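Local coordinates for glycerol trinitrate reductase (Agrobacterium tumefaciens, PDB 5EPD), which probably reduces its substrates with an FMN cofactor, as an Old Yellow Enzyme family glycerol trinitrate reductase, and is seen here in its FMN-free form, at residues G125-Q133 and V153-P163; R304-N314 and H325-F336. One frame throughout, in Å; residues are numbered along the deposited sequence.

Contact 1: G125-Q133 and V153-P163; sequences GRISHVNLQ and VNNGFVDVSEP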
loop_
_atom_site.group_PDB
_atom_site.type_symbol
_atom_site.label_atom_id
_atom_site.label_comp_id
_atom_site.label_asym_id
_atom_site.label_seq_id
_atom_site.Cartn_x
_atom_site.Cartn_y
_atom_site.Cartn_z
ATOM N N GLY A 125 -10.425 7.161 3.784
ATOM C CA GLY A 125 -11.853 7.189 4.088
ATOM C C GLY A 125 -12.078 7.540 5.553
ATOM O O GLY A 125 -11.529 8.532 6.053
ATOM N N ARG A 126 -12.873 6.726 6.247
ATOM C CA ARG A 126 -13.274 7.059 7.628
ATOM C C ARG A 126 -12.172 6.909 8.685
ATOM O O ARG A 126 -12.369 7.331 9.852
ATOM C CB ARG A 126 -14.470 6.219 8.051
ATOM C CG ARG A 126 -14.144 4.757 8.271
ATOM C CD ARG A 126 -15.401 3.926 8.330
ATOM N NE ARG A 126 -15.061 2.536 8.592
ATOM C CZ ARG A 126 -15.877 1.625 9.124
ATOM N NH1 ARG A 126 -17.135 1.908 9.475
ATOM N NH2 ARG A 126 -15.423 0.395 9.283
ATOM N N ILE A 127 -11.032 6.319 8.287
ATOM C CA ILE A 127 -9.884 6.163 9.195
ATOM C C ILE A 127 -9.037 7.438 9.136
ATOM O O ILE A 127 -7.929 7.461 8.565
ATOM C CB ILE A 127 -9.075 4.891 8.878
ATOM C CG1 ILE A 127 -9.999 3.671 8.954
ATOM C CG2 ILE A 127 -7.951 4.688 9.892
ATOM C CD1 ILE A 127 -9.301 2.368 8.623
ATOM N N SER A 128 -9.602 8.496 9.731
ATOM C CA SER A 128 -8.948 9.801 9.849
ATOM C C SER A 128 -9.489 10.554 11.065
ATOM O O SER A 128 -10.268 10.014 11.863
ATOM C CB SER A 128 -9.162 10.629 8.573
ATOM O OG SER A 128 -8.362 11.804 8.580
ATOM N N HIS A 129 -9.068 11.800 11.209
ATOM C CA HIS A 129 -9.496 12.625 12.335
ATOM C C HIS A 129 -9.732 14.024 11.798
ATOM O O HIS A 129 -9.048 14.461 10.873
ATOM C CB HIS A 129 -8.420 12.619 13.419
ATOM C CG HIS A 129 -8.866 13.186 14.732
ATOM N ND1 HIS A 129 -8.807 14.531 15.024
ATOM C CD2 HIS A 129 -9.335 12.584 15.852
ATOM C CE1 HIS A 129 -9.241 14.740 16.255
ATOM N NE2 HIS A 129 -9.561 13.573 16.783
ATOM N N VAL A 130 -10.717 14.712 12.359
ATOM C CA VAL A 130 -11.047 16.098 11.956
ATOM C C VAL A 130 -9.825 17.004 11.885
ATOM O O VAL A 130 -9.670 17.797 10.958
ATOM C CB VAL A 130 -12.166 16.725 12.844
ATOM C CG1 VAL A 130 -13.506 16.105 12.511
ATOM C CG2 VAL A 130 -11.886 16.552 14.338
ATOM N N ASN A 131 -8.932 16.843 12.842
ATOM C CA ASN A 131 -7.672 17.587 12.861
ATOM C C ASN A 131 -6.805 17.463 11.590
ATOM O O ASN A 131 -5.998 18.354 11.306
ATOM C CB ASN A 131 -6.840 17.221 14.119
ATOM C CG ASN A 131 -7.469 17.738 15.412
ATOM O OD1 ASN A 131 -8.508 18.392 15.392
ATOM N ND2 ASN A 131 -6.848 17.439 16.540
ATOM N N LEU A 132 -6.939 16.380 10.830
ATOM C CA LEU A 132 -6.133 16.240 9.625
ATOM C C LEU A 132 -6.889 16.703 8.384
ATOM O O LEU A 132 -6.270 16.944 7.342
ATOM C CB LEU A 132 -5.643 14.786 9.457
ATOM C CG LEU A 132 -4.822 14.203 10.615
ATOM C CD1 LEU A 132 -4.753 12.687 10.552
ATOM C CD2 LEU A 132 -3.422 14.783 10.612
ATOM N N GLN A 133 -8.217 16.825 8.496
ATOM C CA GLN A 133 -9.083 17.061 7.336
ATOM C C GLN A 133 -9.160 18.538 6.975
ATOM O O GLN A 133 -8.989 19.400 7.853
ATOM C CB GLN A 133 -10.494 16.558 7.616
ATOM C CG GLN A 133 -10.636 15.043 7.689
ATOM C CD GLN A 133 -10.466 14.385 6.344
ATOM O OE1 GLN A 133 -10.949 14.887 5.328
ATOM N NE2 GLN A 133 -9.744 13.264 6.321
ATOM N N VAL A 153 -2.256 10.962 15.595
ATOM C CA VAL A 153 -2.500 12.392 15.324
ATOM C C VAL A 153 -2.169 13.171 16.610
ATOM O O VAL A 153 -2.246 12.608 17.718
ATOM C CB VAL A 153 -3.954 12.633 14.829
ATOM C CG1 VAL A 153 -4.953 12.138 15.840
ATOM C CG2 VAL A 153 -4.215 14.096 14.542
ATOM N N ASN A 154 -1.753 14.431 16.473
ATOM C CA ASN A 154 -1.274 15.229 17.633
ATOM C C ASN A 154 -0.271 14.446 18.469
ATOM O O ASN A 154 -0.341 14.474 19.693
ATOM C CB ASN A 154 -2.427 15.680 18.561
ATOM C CG ASN A 154 -3.553 16.377 17.816
ATOM O OD1 ASN A 154 -4.718 15.981 17.927
ATOM N ND2 ASN A 154 -3.215 17.413 17.042
ATOM N N ASN A 155 0.631 13.722 17.805
ATOM C CA ASN A 155 1.680 12.976 18.469
ATOM C C ASN A 155 1.205 11.920 19.460
ATOM O O ASN A 155 1.926 11.583 20.410
ATOM C CB ASN A 155 2.634 13.944 19.189
ATOM C CG ASN A 155 3.568 14.638 18.234
ATOM O OD1 ASN A 155 4.146 14.002 17.349
ATOM N ND2 ASN A 155 3.740 15.947 18.408
ATOM N N GLY A 156 0.009 11.392 19.248
ATOM C CA GLY A 156 -0.548 10.417 20.195
ATOM C C GLY A 156 -1.576 9.599 19.469
ATOM O O GLY A 156 -1.830 9.862 18.295
ATOM N N PHE A 157 -2.157 8.614 20.149
ATOM C CA PHE A 157 -3.244 7.792 19.566
ATOM C C PHE A 157 -4.655 8.201 20.040
ATOM O O PHE A 157 -4.951 8.224 21.241
ATOM C CB PHE A 157 -2.994 6.321 19.845
ATOM C CG PHE A 157 -1.661 5.861 19.357
ATOM C CD1 PHE A 157 -1.452 5.664 18.005
ATOM C CD2 PHE A 157 -0.606 5.667 20.235
ATOM C CE1 PHE A 157 -0.224 5.263 17.526
ATOM C CE2 PHE A 157 0.614 5.253 19.769
ATOM C CZ PHE A 157 0.812 5.056 18.413
ATOM N N VAL A 158 -5.524 8.502 19.082
ATOM C CA VAL A 158 -6.861 8.973 19.382
ATOM C C VAL A 158 -7.857 8.214 18.505
ATOM O O VAL A 158 -7.523 7.770 17.380
ATOM C CB VAL A 158 -6.949 10.492 19.112
ATOM C CG1 VAL A 158 -6.936 10.769 17.622
ATOM C CG2 VAL A 158 -8.217 11.110 19.707
ATOM N N ASP A 159 -9.085 8.059 18.991
ATOM C CA ASP A 159 -10.114 7.430 18.166
ATOM C C ASP A 159 -10.343 8.266 16.899
ATOM O O ASP A 159 -10.273 9.506 16.916
ATOM C CB ASP A 159 -11.415 7.271 18.939
ATOM C CG ASP A 159 -11.248 6.459 20.196
ATOM O OD1 ASP A 159 -10.405 5.550 20.241
ATOM O OD2 ASP A 159 -11.956 6.749 21.167
ATOM N N VAL A 160 -10.571 7.580 15.794
ATOM C CA VAL A 160 -10.938 8.253 14.562
ATOM C C VAL A 160 -12.304 8.920 14.724
ATOM O O VAL A 160 -13.105 8.533 15.573
ATOM C CB VAL A 160 -10.923 7.297 13.343
ATOM C CG1 VAL A 160 -9.483 6.850 13.055
ATOM C CG2 VAL A 160 -11.850 6.080 13.537
ATOM N N SER A 161 -12.550 9.942 13.913
ATOM C CA SER A 161 -13.752 10.732 14.009
ATOM C C SER A 161 -14.906 10.054 13.294
ATOM O O SER A 161 -14.701 9.184 12.429
ATOM C CB SER A 161 -13.510 12.086 13.365
ATOM O OG SER A 161 -12.393 12.739 13.952
ATOM N N GLU A 162 -16.118 10.490 13.655
ATOM C CA GLU A 162 -17.354 10.167 12.934
ATOM C C GLU A 162 -17.242 10.656 11.483
ATOM O O GLU A 162 -16.913 11.812 11.248
ATOM C CB GLU A 162 -18.540 10.879 13.597
ATOM C CG GLU A 162 -18.813 10.449 15.039
ATOM C CD GLU A 162 -19.481 9.088 15.138
ATOM O OE1 GLU A 162 -19.980 8.602 14.089
ATOM O OE2 GLU A 162 -19.502 8.521 16.270
ATOM N N PRO A 163 -17.484 9.771 10.505
ATOM C CA PRO A 163 -17.385 10.218 9.129
ATOM C C PRO A 163 -18.724 10.656 8.545
ATOM O O PRO A 163 -19.765 10.291 9.066
ATOM C CB PRO A 163 -16.924 8.953 8.408
ATOM C CG PRO A 163 -17.573 7.833 9.172
ATOM C CD PRO A 163 -17.597 8.296 10.604
HETATM O O HOH W 1 -14.257 6.427 11.494
#

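Contact 2: R304-N314 and H325-F336; sequences RRRFSRTYIAN and HLADGRADLIAF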
loop_
_atom_site.group_PDB
_atom_site.type_symbol
_atom_site.label_atom_id
_atom_site.label_comp_id
_atom_site.label_asym_id
_atom_site.label_seq_id
_atom_site.Cartn_x
_atom_site.Cartn_y
_atom_site.Cartn_z
ATOM N N ARG A 304 -5.919 -16.504 -6.992
ATOM C CA ARG A 304 -4.764 -16.919 -7.789
ATOM C C ARG A 304 -5.149 -17.488 -9.168
ATOM O O ARG A 304 -4.544 -17.129 -10.187
ATOM C CB ARG A 304 -3.971 -17.958 -6.992
ATOM C CG ARG A 304 -2.789 -18.557 -7.714
ATOM C CD ARG A 304 -1.932 -17.483 -8.351
ATOM N NE ARG A 304 -0.542 -17.890 -8.447
ATOM C CZ ARG A 304 0.360 -17.306 -9.233
ATOM N NH1 ARG A 304 0.014 -16.295 -10.030
ATOM N NH2 ARG A 304 1.622 -17.751 -9.230
ATOM N N ARG A 305 -6.145 -18.371 -9.201
ATOM C CA ARG A 305 -6.627 -18.919 -10.460
ATOM C C ARG A 305 -7.255 -17.848 -11.363
ATOM O O ARG A 305 -6.998 -17.799 -12.557
ATOM C CB ARG A 305 -7.634 -20.030 -10.184
ATOM C CG ARG A 305 -6.987 -21.392 -10.081
ATOM C CD ARG A 305 -8.002 -22.482 -9.803
ATOM N NE ARG A 305 -7.838 -22.971 -8.438
ATOM C CZ ARG A 305 -8.716 -22.815 -7.444
ATOM N NH1 ARG A 305 -8.423 -23.309 -6.239
ATOM N NH2 ARG A 305 -9.879 -22.188 -7.633
ATOM N N ARG A 306 -8.068 -16.981 -10.775
ATOM C CA ARG A 306 -8.806 -15.969 -11.525
ATOM C C ARG A 306 -7.921 -14.912 -12.115
ATOM O O ARG A 306 -8.275 -14.304 -13.123
ATOM C CB ARG A 306 -9.821 -15.288 -10.623
ATOM C CG ARG A 306 -10.946 -16.211 -10.254
ATOM C CD ARG A 306 -11.792 -15.645 -9.135
ATOM N NE ARG A 306 -12.625 -16.701 -8.578
ATOM C CZ ARG A 306 -13.711 -17.188 -9.166
ATOM N NH1 ARG A 306 -14.131 -16.698 -10.326
ATOM N NH2 ARG A 306 -14.389 -18.149 -8.574
ATOM N N PHE A 307 -6.794 -14.650 -11.471
ATOM C CA PHE A 307 -5.914 -13.592 -11.932
ATOM C C PHE A 307 -4.791 -14.219 -12.770
ATOM O O PHE A 307 -4.102 -15.159 -12.359
ATOM C CB PHE A 307 -5.387 -12.745 -10.750
ATOM C CG PHE A 307 -4.771 -11.433 -11.183
ATOM C CD1 PHE A 307 -5.583 -10.345 -11.549
ATOM C CD2 PHE A 307 -3.388 -11.292 -11.266
ATOM C CE1 PHE A 307 -5.016 -9.151 -11.966
ATOM C CE2 PHE A 307 -2.827 -10.105 -11.697
ATOM C CZ PHE A 307 -3.633 -9.037 -12.043
ATOM N N SER A 308 -4.620 -13.679 -13.964
ATOM C CA SER A 308 -3.778 -14.297 -14.969
ATOM C C SER A 308 -2.349 -13.709 -14.997
ATOM O O SER A 308 -1.489 -14.222 -15.694
ATOM C CB SER A 308 -4.457 -14.134 -16.339
ATOM O OG SER A 308 -4.231 -12.832 -16.872
ATOM N N ARG A 309 -2.113 -12.622 -14.272
ATOM C CA ARG A 309 -0.782 -12.009 -14.178
ATOM C C ARG A 309 -0.161 -12.278 -12.793
ATOM O O ARG A 309 -0.509 -13.263 -12.133
ATOM C CB ARG A 309 -0.910 -10.506 -14.451
ATOM C CG ARG A 309 -0.620 -10.080 -15.876
ATOM C CD ARG A 309 -1.796 -10.284 -16.801
ATOM N NE ARG A 309 -1.505 -9.693 -18.105
ATOM C CZ ARG A 309 -2.411 -9.193 -18.952
ATOM N NH1 ARG A 309 -3.711 -9.163 -18.659
ATOM N NH2 ARG A 309 -2.005 -8.703 -20.113
ATOM N N THR A 310 0.735 -11.393 -12.347
ATOM C CA THR A 310 1.428 -11.527 -11.051
ATOM C C THR A 310 0.550 -11.485 -9.787
ATOM O O THR A 310 -0.358 -10.646 -9.641
ATOM C CB THR A 310 2.497 -10.442 -10.914
ATOM O OG1 THR A 310 3.317 -10.476 -12.083
ATOM C CG2 THR A 310 3.358 -10.635 -9.653
ATOM N N TYR A 311 0.845 -12.411 -8.879
ATOM C CA TYR A 311 0.263 -12.430 -7.535
ATOM C C TYR A 311 1.435 -12.130 -6.580
ATOM O O TYR A 311 2.461 -12.821 -6.585
ATOM C CB TYR A 311 -0.362 -13.794 -7.279
ATOM C CG TYR A 311 -1.140 -13.987 -5.989
ATOM C CD1 TYR A 311 -0.500 -14.064 -4.737
ATOM C CD2 TYR A 311 -2.525 -14.196 -6.027
ATOM C CE1 TYR A 311 -1.241 -14.304 -3.566
ATOM C CE2 TYR A 311 -3.265 -14.439 -4.871
ATOM C CZ TYR A 311 -2.637 -14.497 -3.647
ATOM O OH TYR A 311 -3.422 -14.744 -2.533
ATOM N N ILE A 312 1.307 -11.040 -5.836
ATOM C CA ILE A 312 2.228 -10.751 -4.753
ATOM C C ILE A 312 1.564 -11.184 -3.450
ATOM O O ILE A 312 0.497 -10.657 -3.072
ATOM C CB ILE A 312 2.565 -9.255 -4.665
ATOM C CG1 ILE A 312 3.052 -8.747 -6.027
ATOM C CG2 ILE A 312 3.589 -9.014 -3.556
ATOM C CD1 ILE A 312 3.437 -7.281 -6.054
ATOM N N ALA A 313 2.182 -12.150 -2.777
ATOM C CA ALA A 313 1.702 -12.624 -1.488
ATOM C C ALA A 313 2.407 -11.932 -0.299
ATOM O O ALA A 313 3.625 -11.691 -0.316
ATOM C CB ALA A 313 1.868 -14.132 -1.410
ATOM N N ASN A 314 1.627 -11.604 0.731
ATOM C CA ASN A 314 2.166 -10.987 1.925
ATOM C C ASN A 314 1.858 -11.814 3.181
ATOM O O ASN A 314 0.719 -11.841 3.624
ATOM C CB ASN A 314 1.632 -9.559 2.037
ATOM C CG ASN A 314 2.168 -8.832 3.253
ATOM O OD1 ASN A 314 1.419 -8.499 4.161
ATOM N ND2 ASN A 314 3.464 -8.612 3.292
ATOM N N HIS A 325 6.008 -21.740 -1.013
ATOM C CA HIS A 325 4.896 -20.977 -1.585
ATOM C C HIS A 325 5.152 -20.573 -3.049
ATOM O O HIS A 325 4.242 -20.579 -3.871
ATOM C CB HIS A 325 4.696 -19.713 -0.751
ATOM C CG HIS A 325 3.285 -19.473 -0.321
ATOM N ND1 HIS A 325 2.564 -18.368 -0.728
ATOM C CD2 HIS A 325 2.476 -20.167 0.512
ATOM C CE1 HIS A 325 1.362 -18.400 -0.180
ATOM N NE2 HIS A 325 1.284 -19.484 0.576
ATOM N N LEU A 326 6.390 -20.202 -3.364
ATOM C CA LEU A 326 6.781 -19.853 -4.736
ATOM C C LEU A 326 6.944 -21.103 -5.598
ATOM O O LEU A 326 6.405 -21.164 -6.695
ATOM C CB LEU A 326 8.087 -19.035 -4.749
ATOM C CG LEU A 326 7.930 -17.504 -4.747
ATOM C CD1 LEU A 326 8.934 -16.861 -3.818
ATOM C CD2 LEU A 326 8.102 -16.908 -6.130
ATOM N N ALA A 327 7.712 -22.070 -5.097
ATOM C CA ALA A 327 7.874 -23.397 -5.726
ATOM C C ALA A 327 6.523 -24.050 -6.023
ATOM O O ALA A 327 6.346 -24.664 -7.064
ATOM C CB ALA A 327 8.700 -24.315 -4.825
ATOM N N ASP A 328 5.578 -23.887 -5.104
ATOM C CA ASP A 328 4.236 -24.448 -5.222
ATOM C C ASP A 328 3.333 -23.745 -6.241
ATOM O O ASP A 328 2.232 -24.199 -6.470
ATOM C CB ASP A 328 3.540 -24.380 -3.858
ATOM C CG ASP A 328 2.557 -25.506 -3.648
ATOM O OD1 ASP A 328 2.950 -26.661 -3.929
ATOM O OD2 ASP A 328 1.411 -25.250 -3.189
ATOM N N GLY A 329 3.766 -22.625 -6.820
ATOM C CA GLY A 329 2.974 -21.892 -7.823
ATOM C C GLY A 329 1.886 -20.998 -7.240
ATOM O O GLY A 329 1.060 -20.479 -7.989
ATOM N N ARG A 330 1.889 -20.802 -5.917
ATOM C CA ARG A 330 0.871 -19.996 -5.214
ATOM C C ARG A 330 1.051 -18.486 -5.408
ATOM O O ARG A 330 0.063 -17.730 -5.383
ATOM C CB ARG A 330 0.893 -20.290 -3.716
ATOM C CG ARG A 330 0.653 -21.748 -3.384
ATOM C CD ARG A 330 1.208 -22.119 -2.022
ATOM N NE ARG A 330 0.341 -23.098 -1.375
ATOM C CZ ARG A 330 -0.612 -22.814 -0.485
ATOM N NH1 ARG A 330 -0.833 -21.565 -0.077
ATOM N NH2 ARG A 330 -1.352 -23.801 0.014
ATOM N N ALA A 331 2.304 -18.054 -5.586
ATOM C CA ALA A 331 2.633 -16.650 -5.837
ATOM C C ALA A 331 3.847 -16.530 -6.709
ATOM O O ALA A 331 4.617 -17.483 -6.864
ATOM C CB ALA A 331 2.885 -15.909 -4.537
ATOM N N ASP A 332 4.022 -15.327 -7.249
ATOM C CA ASP A 332 5.173 -14.979 -8.092
ATOM C C ASP A 332 6.212 -14.111 -7.352
ATOM O O ASP A 332 7.400 -14.168 -7.661
ATOM C CB ASP A 332 4.649 -14.223 -9.299
ATOM C CG ASP A 332 3.518 -14.959 -9.983
ATOM O OD1 ASP A 332 3.758 -16.130 -10.346
ATOM O OD2 ASP A 332 2.397 -14.390 -10.114
ATOM N N LEU A 333 5.743 -13.292 -6.405
ATOM C CA LEU A 333 6.595 -12.460 -5.560
ATOM C C LEU A 333 6.133 -12.602 -4.102
ATOM O O LEU A 333 4.970 -12.946 -3.827
ATOM C CB LEU A 333 6.495 -11.008 -6.005
ATOM C CG LEU A 333 6.732 -10.755 -7.496
ATOM C CD1 LEU A 333 6.465 -9.300 -7.837
ATOM C CD2 LEU A 333 8.164 -11.123 -7.864
ATOM N N ILE A 334 7.039 -12.366 -3.161
ATOM C CA ILE A 334 6.645 -12.360 -1.764
ATOM C C ILE A 334 7.119 -11.052 -1.130
ATOM O O ILE A 334 8.262 -10.620 -1.336
ATOM C CB ILE A 334 7.059 -13.643 -1.010
ATOM C CG1 ILE A 334 7.013 -13.435 0.505
ATOM C CG2 ILE A 334 8.445 -14.093 -1.413
ATOM C CD1 ILE A 334 6.350 -14.574 1.256
ATOM N N ALA A 335 6.181 -10.401 -0.420
ATOM C CA ALA A 335 6.396 -9.102 0.180
ATOM C C ALA A 335 6.594 -9.308 1.663
ATOM O O ALA A 335 5.800 -9.994 2.276
ATOM C CB ALA A 335 5.212 -8.193 -0.087
ATOM N N PHE A 336 7.667 -8.712 2.203
ATOM C CA PHE A 336 8.051 -8.745 3.621
ATOM C C PHE A 336 7.882 -7.345 4.176
ATOM O O PHE A 336 8.224 -6.362 3.508
ATOM C CB PHE A 336 9.536 -9.118 3.766
ATOM C CG PHE A 336 9.865 -10.504 3.308
ATOM C CD1 PHE A 336 10.034 -10.777 1.965
ATOM C CD2 PHE A 336 9.993 -11.543 4.224
ATOM C CE1 PHE A 336 10.322 -12.054 1.537
ATOM C CE2 PHE A 336 10.274 -12.833 3.800
ATOM C CZ PHE A 336 10.433 -13.090 2.452
#

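Contact 1: G125-Q133 and V153-P163
His129, Ser161 and Val153 bury the most surface here, and the imidazole of His129 sits between the other two. Ser161 OG lies over one face of the His129 ring, 3.5 Å above the plane and nearer the rim of the ring than its centre. A methyl of Val153 lies over the opposite face, off centre, in a position that is doubtful. In the ring plane, at the edge, the carbonyl oxygen Asp159 O comes within 3.4 Å of His129 CD2. The ring reaches this slot because His129 CG stands anti to the backbone N (chi1 -168°). Its rotation is held from its own segment, where Asn131 N donates to His129 ND1 from 20° out of the ring plane.

Ser161 holds segment 125-133 with two hydrogen bonds, one from its backbone and one to its side chain. Ser161 N donates to Ser128 O at 3.1 Å, in the carbonyl plane. Ser161 OG accepts from Val130 N at 3.0 Å. A water donates to both Arg126 O and Ser161 O and bridges them. The other methyl of Val153, CG2, packs on Leu132 CG at 4.0 Å. Beyond it Asn131 ND2 gives a bent bond to a lone pair of Asn154 OD1 at 2.9 Å, the amide planes lying 67° apart.

Segment 125-133 belongs to the loop after barrel strand 117-122. It packs against the antiparallel hairpin of strands 150-153 and 156-159, whose type I' turn runs from Val153 to Gly156, while Arg126 and Pro163 both touch Ala141 of strand 140-141.

Contact 2: R304-N314 and H325-F336
Strands 310-313 and 333-336 run parallel, their axes 4.7 Å apart at closest approach and 30° from alignment, with Ile312 paired to Leu333 and Ala313 to Ile334. Ala313 N donates to Leu333 O, and Ala335 N to Ala313 O. On one face of the sheet, Leu333 CD1 touches Ile312 CG1 at 3.9 Å and also meets Thr310 CG2. Ala313 CB, on the other face, packs against Ala331 CB at 3.7 Å.

These are the last two strands of the eight-stranded TIM barrel of the Old Yellow Enzyme family. Helix 319-327 makes the crossover between them. After this helix, Gly329 closes a Schellman motif with positive phi.

Before the strands, Arg304 reaches across from the end of helix 300-306. Its chain bends at chi2 (48°), and NE and NH2 both grip Gly329 O from the same face of that carbonyl. Arg304 NH2 also forms a salt bridge with Asp332 OD1 at 2.9 Å, meeting the carboxylate from above its plane; the guanidinium and carboxylate planes stand 69° apart. Asp332 OD2 accepts a hydrogen bond from Tyr311 N at 2.8 Å on its anti side, and a weak one from Arg304 NH1. Asp332 N in turn donates to Tyr311 O at 3.0 Å, so Asp332 is hydrogen-bonded to both the N and the O of Tyr311. At the far end Asn314 ND2 donates to Ala335 O at 2.9 Å, from above the carbonyl plane.

How the contacts relate
Contact 1 comes first along the chain and is complete before the chain reaches contact 2. Their centres are 34 Å apart, with the middle of the molecule between them, and their nearest atoms are about 16 Å apart. Both belong to the one barrel domain. Contact 2 lies in the barrel itself, between its seventh and eighth strands, and the eighth also neighbours strand 41-43, the first, closing the ring. Contact 1 lies outside the eight-stranded sheet, in the long excursion between the third strand, 117-122, and the fourth, 193-196. One contact therefore helps build the closed barrel, while the other packs a loop and a hairpin outside the barrel sheet against each other.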